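Local coordinates for protein O-ureido-L-serine synthase (Streptomyces lavendulae, PDB 3X43) that uses pyridoxal 5'-phosphate to join hydroxyurea to O-acetyl-L-serine, giving O-ureido-L-serine on the route to the antibiotic D-cycloserine, and also accepts sulfide to make L-cysteine, at residues 64-69 against 136-141; 250-255 against 300-305. All coordinates share one frame; numbering follows the deposited sequence.

Interaction 1. Residues 64-69 against 136-141; sequences DTIVEC and GWFRAR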
loop_
_atom_site.group_PDB
_atom_site.type_symbol
_atom_site.label_atom_id
_atom_site.label_comp_id
_atom_site.label_asym_id
_atom_site.label_seq_id
_atom_site.Cartn_x
_atom_site.Cartn_y
_atom_site.Cartn_z
ATOM N N ASP B 64 31.376 -11.738 2.339
ATOM C CA ASP B 64 32.329 -10.677 2.659
ATOM C C ASP B 64 32.101 -10.072 4.041
ATOM O O ASP B 64 31.105 -10.370 4.706
ATOM C CB ASP B 64 32.257 -9.571 1.609
ATOM C CG ASP B 64 33.011 -9.921 0.348
ATOM O OD1 ASP B 64 33.517 -8.998 -0.328
ATOM O OD2 ASP B 64 33.099 -11.128 0.040
ATOM N N THR B 65 33.029 -9.215 4.466
ATOM C CA THR B 65 32.934 -8.564 5.769
ATOM C C THR B 65 32.881 -7.048 5.638
ATOM O O THR B 65 33.561 -6.459 4.795
ATOM C CB THR B 65 34.133 -8.923 6.677
ATOM O OG1 THR B 65 33.993 -10.268 7.146
ATOM C CG2 THR B 65 34.193 -7.985 7.881
ATOM N N ILE B 66 32.070 -6.426 6.487
ATOM C CA ILE B 66 31.918 -4.981 6.495
ATOM C C ILE B 66 32.310 -4.443 7.863
ATOM O O ILE B 66 32.054 -5.083 8.887
ATOM C CB ILE B 66 30.461 -4.563 6.224
ATOM C CG1 ILE B 66 29.902 -5.331 5.026
ATOM C CG2 ILE B 66 30.395 -3.074 5.976
ATOM C CD1 ILE B 66 28.386 -5.393 5.002
ATOM N N VAL B 67 32.929 -3.266 7.868
ATOM C CA VAL B 67 33.352 -2.614 9.103
ATOM C C VAL B 67 33.071 -1.123 9.035
ATOM O O VAL B 67 33.260 -0.496 7.993
ATOM C CB VAL B 67 34.868 -2.786 9.367
ATOM C CG1 VAL B 67 35.121 -4.109 10.040
ATOM C CG2 VAL B 67 35.654 -2.673 8.064
ATOM N N GLU B 68 32.623 -0.564 10.153
ATOM C CA GLU B 68 32.328 0.858 10.227
ATOM C C GLU B 68 32.357 1.312 11.676
ATOM O O GLU B 68 32.280 0.492 12.594
ATOM C CB GLU B 68 30.955 1.152 9.619
ATOM C CG GLU B 68 30.644 2.635 9.492
ATOM C CD GLU B 68 31.146 3.229 8.188
ATOM O OE1 GLU B 68 30.728 4.357 7.851
ATOM O OE2 GLU B 68 31.956 2.571 7.500
ATOM N N CYS B 69 32.477 2.621 11.876
ATOM C CA CYS B 69 32.503 3.185 13.219
ATOM C C CYS B 69 31.073 3.459 13.667
ATOM O O CYS B 69 30.496 4.495 13.335
ATOM C CB CYS B 69 33.312 4.484 13.234
ATOM S SG CYS B 69 34.014 4.889 14.854
ATOM N N GLY B 136 41.202 -6.495 3.803
ATOM C CA GLY B 136 40.392 -6.245 2.624
ATOM C C GLY B 136 38.915 -6.157 2.952
ATOM O O GLY B 136 38.059 -6.569 2.167
ATOM N N TRP B 137 38.619 -5.619 4.128
ATOM C CA TRP B 137 37.246 -5.466 4.572
ATOM C C TRP B 137 36.615 -4.250 3.897
ATOM O O TRP B 137 37.323 -3.341 3.461
ATOM C CB TRP B 137 37.221 -5.315 6.089
ATOM C CG TRP B 137 37.363 -6.616 6.803
ATOM C CD1 TRP B 137 37.305 -7.869 6.253
ATOM C CD2 TRP B 137 37.540 -6.802 8.210
ATOM N NE1 TRP B 137 37.430 -8.824 7.238
ATOM C CE2 TRP B 137 37.576 -8.194 8.447
ATOM C CE3 TRP B 137 37.671 -5.927 9.295
ATOM C CZ2 TRP B 137 37.736 -8.731 9.730
ATOM C CZ3 TRP B 137 37.829 -6.460 10.569
ATOM C CH2 TRP B 137 37.860 -7.850 10.775
ATOM N N PHE B 138 35.287 -4.243 3.808
ATOM C CA PHE B 138 34.558 -3.148 3.169
ATOM C C PHE B 138 34.147 -2.067 4.162
ATOM O O PHE B 138 33.682 -2.362 5.263
ATOM C CB PHE B 138 33.315 -3.689 2.446
ATOM C CG PHE B 138 32.389 -2.615 1.937
ATOM C CD1 PHE B 138 32.552 -2.087 0.660
ATOM C CD2 PHE B 138 31.372 -2.111 2.749
ATOM C CE1 PHE B 138 31.720 -1.068 0.197
ATOM C CE2 PHE B 138 30.536 -1.093 2.296
ATOM C CZ PHE B 138 30.712 -0.569 1.017
ATOM N N ARG B 139 34.317 -0.811 3.754
ATOM C CA ARG B 139 33.968 0.331 4.594
ATOM C C ARG B 139 32.777 1.114 4.023
ATOM O O ARG B 139 32.803 1.572 2.878
ATOM C CB ARG B 139 35.182 1.255 4.746
ATOM C CG ARG B 139 36.159 0.826 5.834
ATOM C CD ARG B 139 36.060 1.716 7.066
ATOM N NE ARG B 139 34.966 2.679 6.965
ATOM C CZ ARG B 139 34.791 3.708 7.789
ATOM N NH1 ARG B 139 35.641 3.919 8.787
ATOM N NH2 ARG B 139 33.759 4.525 7.617
ATOM N N ALA B 140 31.738 1.267 4.839
ATOM C CA ALA B 140 30.531 1.975 4.431
ATOM C C ALA B 140 30.796 3.431 4.061
ATOM O O ALA B 140 30.370 3.897 3.000
ATOM C CB ALA B 140 29.497 1.901 5.540
ATOM N N ARG B 141 31.502 4.141 4.935
ATOM C CA ARG B 141 31.817 5.548 4.707
ATOM C C ARG B 141 30.514 6.331 4.695
ATOM O O ARG B 141 30.257 7.134 3.798
ATOM C CB ARG B 141 32.547 5.737 3.371
ATOM C CG ARG B 141 33.639 4.717 3.100
ATOM C CD ARG B 141 35.010 5.377 3.012
ATOM N NE ARG B 141 36.091 4.396 3.115
ATOM C CZ ARG B 141 37.021 4.395 4.068
ATOM N NH1 ARG B 141 37.010 5.328 5.014
ATOM N NH2 ARG B 141 37.957 3.453 4.080
#
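T65 packs against one face of the W137 indole, the two side chains running side by side. T65 CG2 sits 3.3 Å from the centroid of the five-membered ring of W137, only 6° off the ring normal, a CH-pi contact. The T65 methyl is anti to the backbone N (OG1 at chi1 -74°), which places it on that face. V67 crosses W137 at about a right angle and brings CG1 to within 3.2 Å of W137 CE3. I66 and F138 lie beside each other on the other side of the strands; CG2 of I66 meets the F138 ring at its edge, in the ring plane.

The backbones pair as parallel strands, the edge pairing of a parallel sheet in the alpha/beta fold of this PLP enzyme family. F138 N donates to T65 O at 3.0 Å, and V67 N donates to F138 O at 2.9 Å.

E68 and R139 also cross at about a right angle. E68 OE2 lies over one face of the R139 guanidinium and forms a salt bridge with R139 NH2 at 2.7 Å. The carboxylate and guanidinium planes are 68° apart, so the pair is not a flat two-pronged one. R141 N donates to the same E68 OE2 at 3.0 Å on its syn side, while E68 OE1 takes a bond from Q142. The buried carboxylate is thus held at both oxygens.

D129 of helix 122-135 forms salt bridges with R139 and R141. The short, weakly bonded strand 138-139 forms one edge of the parallel sheet within this chain. Strand 65-68 lies between it and strand 88-91. F138 packs on helix 43-56, R139 on helix 122-135, and W137 touches W314 of the second subunit.

Interaction 2. Residues 250-255 against 300-305; sequences TSRRLA and TFLFDG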
loop_
_atom_site.group_PDB
_atom_site.type_symbol
_atom_site.label_atom_id
_atom_site.label_comp_id
_atom_site.label_asym_id
_atom_site.label_seq_id
_atom_site.Cartn_x
_atom_site.Cartn_y
_atom_site.Cartn_z
ATOM N N THR B 250 10.565 17.892 24.283
ATOM C CA THR B 250 9.572 17.749 23.233
ATOM C C THR B 250 9.389 16.286 22.816
ATOM O O THR B 250 8.296 15.875 22.416
ATOM C CB THR B 250 9.937 18.583 22.019
ATOM O OG1 THR B 250 10.225 19.919 22.439
ATOM C CG2 THR B 250 8.781 18.620 21.041
ATOM N N SER B 251 10.451 15.498 22.921
ATOM C CA SER B 251 10.360 14.096 22.562
ATOM C C SER B 251 9.424 13.413 23.563
ATOM O O SER B 251 8.620 12.543 23.207
ATOM C CB SER B 251 11.749 13.464 22.590
ATOM O OG SER B 251 11.670 12.059 22.734
ATOM N N ARG B 252 9.525 13.835 24.820
ATOM C CA ARG B 252 8.698 13.296 25.891
ATOM C C ARG B 252 7.231 13.679 25.704
ATOM O O ARG B 252 6.340 12.906 26.039
ATOM C CB ARG B 252 9.192 13.812 27.245
ATOM C CG ARG B 252 9.698 12.733 28.171
ATOM C CD ARG B 252 10.189 13.338 29.476
ATOM N NE ARG B 252 11.547 12.909 29.806
ATOM C CZ ARG B 252 12.366 13.574 30.617
ATOM N NH1 ARG B 252 11.969 14.705 31.188
ATOM N NH2 ARG B 252 13.580 13.103 30.863
ATOM N N ARG B 253 6.986 14.873 25.179
ATOM C CA ARG B 253 5.621 15.345 24.943
ATOM C C ARG B 253 4.961 14.568 23.802
ATOM O O ARG B 253 3.784 14.199 23.873
ATOM C CB ARG B 253 5.628 16.832 24.584
ATOM C CG ARG B 253 5.682 17.766 25.764
ATOM C CD ARG B 253 5.589 19.211 25.296
ATOM N NE ARG B 253 4.257 19.503 24.781
ATOM C CZ ARG B 253 3.985 20.517 23.972
ATOM N NH1 ARG B 253 4.958 21.332 23.591
ATOM N NH2 ARG B 253 2.743 20.722 23.550
ATOM N N LEU B 254 5.727 14.357 22.738
ATOM C CA LEU B 254 5.257 13.637 21.565
ATOM C C LEU B 254 4.726 12.277 22.006
ATOM O O LEU B 254 3.701 11.794 21.509
ATOM C CB LEU B 254 6.423 13.429 20.588
ATOM C CG LEU B 254 6.426 14.043 19.186
ATOM C CD1 LEU B 254 7.477 13.324 18.363
ATOM C CD2 LEU B 254 5.077 13.915 18.525
ATOM N N ALA B 255 5.439 11.666 22.948
ATOM C CA ALA B 255 5.079 10.359 23.456
ATOM C C ALA B 255 3.839 10.391 24.318
ATOM O O ALA B 255 2.893 9.660 24.065
ATOM C CB ALA B 255 6.245 9.760 24.253
ATOM N N THR B 300 19.482 6.985 28.720
ATOM C CA THR B 300 20.103 8.243 28.327
ATOM C C THR B 300 19.381 9.404 28.992
ATOM O O THR B 300 18.443 9.199 29.760
ATOM C CB THR B 300 20.064 8.434 26.801
ATOM O OG1 THR B 300 18.703 8.544 26.368
ATOM C CG2 THR B 300 20.728 7.253 26.102
ATOM N N PHE B 301 19.799 10.626 28.686
ATOM C CA PHE B 301 19.186 11.782 29.318
ATOM C C PHE B 301 17.734 12.037 28.918
ATOM O O PHE B 301 17.104 12.981 29.401
ATOM C CB PHE B 301 20.098 13.010 29.118
ATOM C CG PHE B 301 19.532 14.094 28.243
ATOM C CD1 PHE B 301 19.210 15.335 28.786
ATOM C CD2 PHE B 301 19.411 13.914 26.871
ATOM C CE1 PHE B 301 18.785 16.386 27.976
ATOM C CE2 PHE B 301 18.985 14.962 26.051
ATOM C CZ PHE B 301 18.675 16.201 26.605
ATOM N N LEU B 302 17.195 11.176 28.058
ATOM C CA LEU B 302 15.801 11.298 27.636
ATOM C C LEU B 302 14.935 10.769 28.771
ATOM O O LEU B 302 13.754 11.086 28.866
ATOM C CB LEU B 302 15.535 10.474 26.373
ATOM C CG LEU B 302 14.254 10.705 25.549
ATOM C CD1 LEU B 302 13.373 9.476 25.655
ATOM C CD2 LEU B 302 13.499 11.950 26.010
ATOM N N PHE B 303 15.535 9.954 29.632
ATOM C CA PHE B 303 14.816 9.390 30.766
ATOM C C PHE B 303 15.394 9.849 32.106
ATOM O O PHE B 303 15.223 9.193 33.136
ATOM C CB PHE B 303 14.809 7.865 30.671
ATOM C CG PHE B 303 13.695 7.333 29.823
ATOM C CD1 PHE B 303 13.806 7.324 28.435
ATOM C CD2 PHE B 303 12.513 6.893 30.406
ATOM C CE1 PHE B 303 12.752 6.888 27.638
ATOM C CE2 PHE B 303 11.451 6.456 29.622
ATOM C CZ PHE B 303 11.569 6.454 28.231
ATOM N N ASP B 304 16.080 10.986 32.076
ATOM C CA ASP B 304 16.664 11.561 33.278
ATOM C C ASP B 304 15.587 12.397 33.955
ATOM O O ASP B 304 15.024 13.316 33.352
ATOM C CB ASP B 304 17.859 12.451 32.926
ATOM C CG ASP B 304 19.144 11.661 32.749
ATOM O OD1 ASP B 304 20.173 12.272 32.386
ATOM O OD2 ASP B 304 19.125 10.430 32.974
ATOM N N GLY B 305 15.298 12.069 35.210
ATOM C CA GLY B 305 14.284 12.800 35.939
ATOM C C GLY B 305 12.923 12.160 35.776
ATOM O O GLY B 305 11.904 12.820 35.976
#
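This is a side-chain-to-backbone contact, in which an arginine on a helix grips the carbonyls of a loop. It belongs to the fold of the type II PLP enzymes of the cysteine synthase family. The arginine is R252 on helix 244-258, and the loop is 300-305, which follows strand 284-290 and precedes helix 312-316. The area buried is small, 205 Å², and its hydrogen bonds all come from R252.

R252 reaches L302 O side-on with two nitrogens. R252 NE donates to L302 O at 3.0 Å, and R252 NH2 to the same oxygen at 2.8 Å. The oxygen lies near the guanidinium plane for both bonds, and both nitrogens come to it from the same face of the carbonyl plane. NE is the less tilted, 28° from the carbonyl plane, whereas NH2 stands well above it. NH2 also donates to a second carbonyl, D304 O. Bonds from both NE and NH2, to two carbonyls, probably limit rotation of the guanidinium. A bend at chi3 turns the head of R252 to the loop. R248, also on helix 244-258, donates to F301 O, so two arginines of the helix hold neighbouring carbonyls.

Beside these bonds the contact is van der Waals: CD2 of the buried L302 lies 3.8 Å from S251 OG. L302 CG is anti to the backbone N (chi1 -165°), which brings the branched end toward S251. L302 also packs on I264 of helix 264-279. The S251 side chain is about 9 Å from that of S265, which binds the cofactor, so the contact lies near the PLP site without reaching it. The second bond of R252 NH2, to D304 O, measures 2.9 Å and meets that oxygen 42° above its carbonyl plane.

How the interactions relate
After strands 16-18 and 27-33 and helix 43-56, the chain enters strand 65-68. It passes helices 73-85, 99-107 and 122-135 before 136-141 returns beside that strand and interaction 1 closes the loop. It then lays down three strands of the mixed sheet and reaches helix 244-258. Interaction 2 closes a second, shorter excursion, through helix 264-279 and strand 284-290, when loop 300-305 comes back to that helix. The two loops follow in series and neither nest nor cross. Interaction 1 joins edge strand 138-139 to strand 65-68 of the parallel sheet; interaction 2 ties a helix to the chain's late loop. Their centres are 34 Å apart, on opposite sides of the chain's centre.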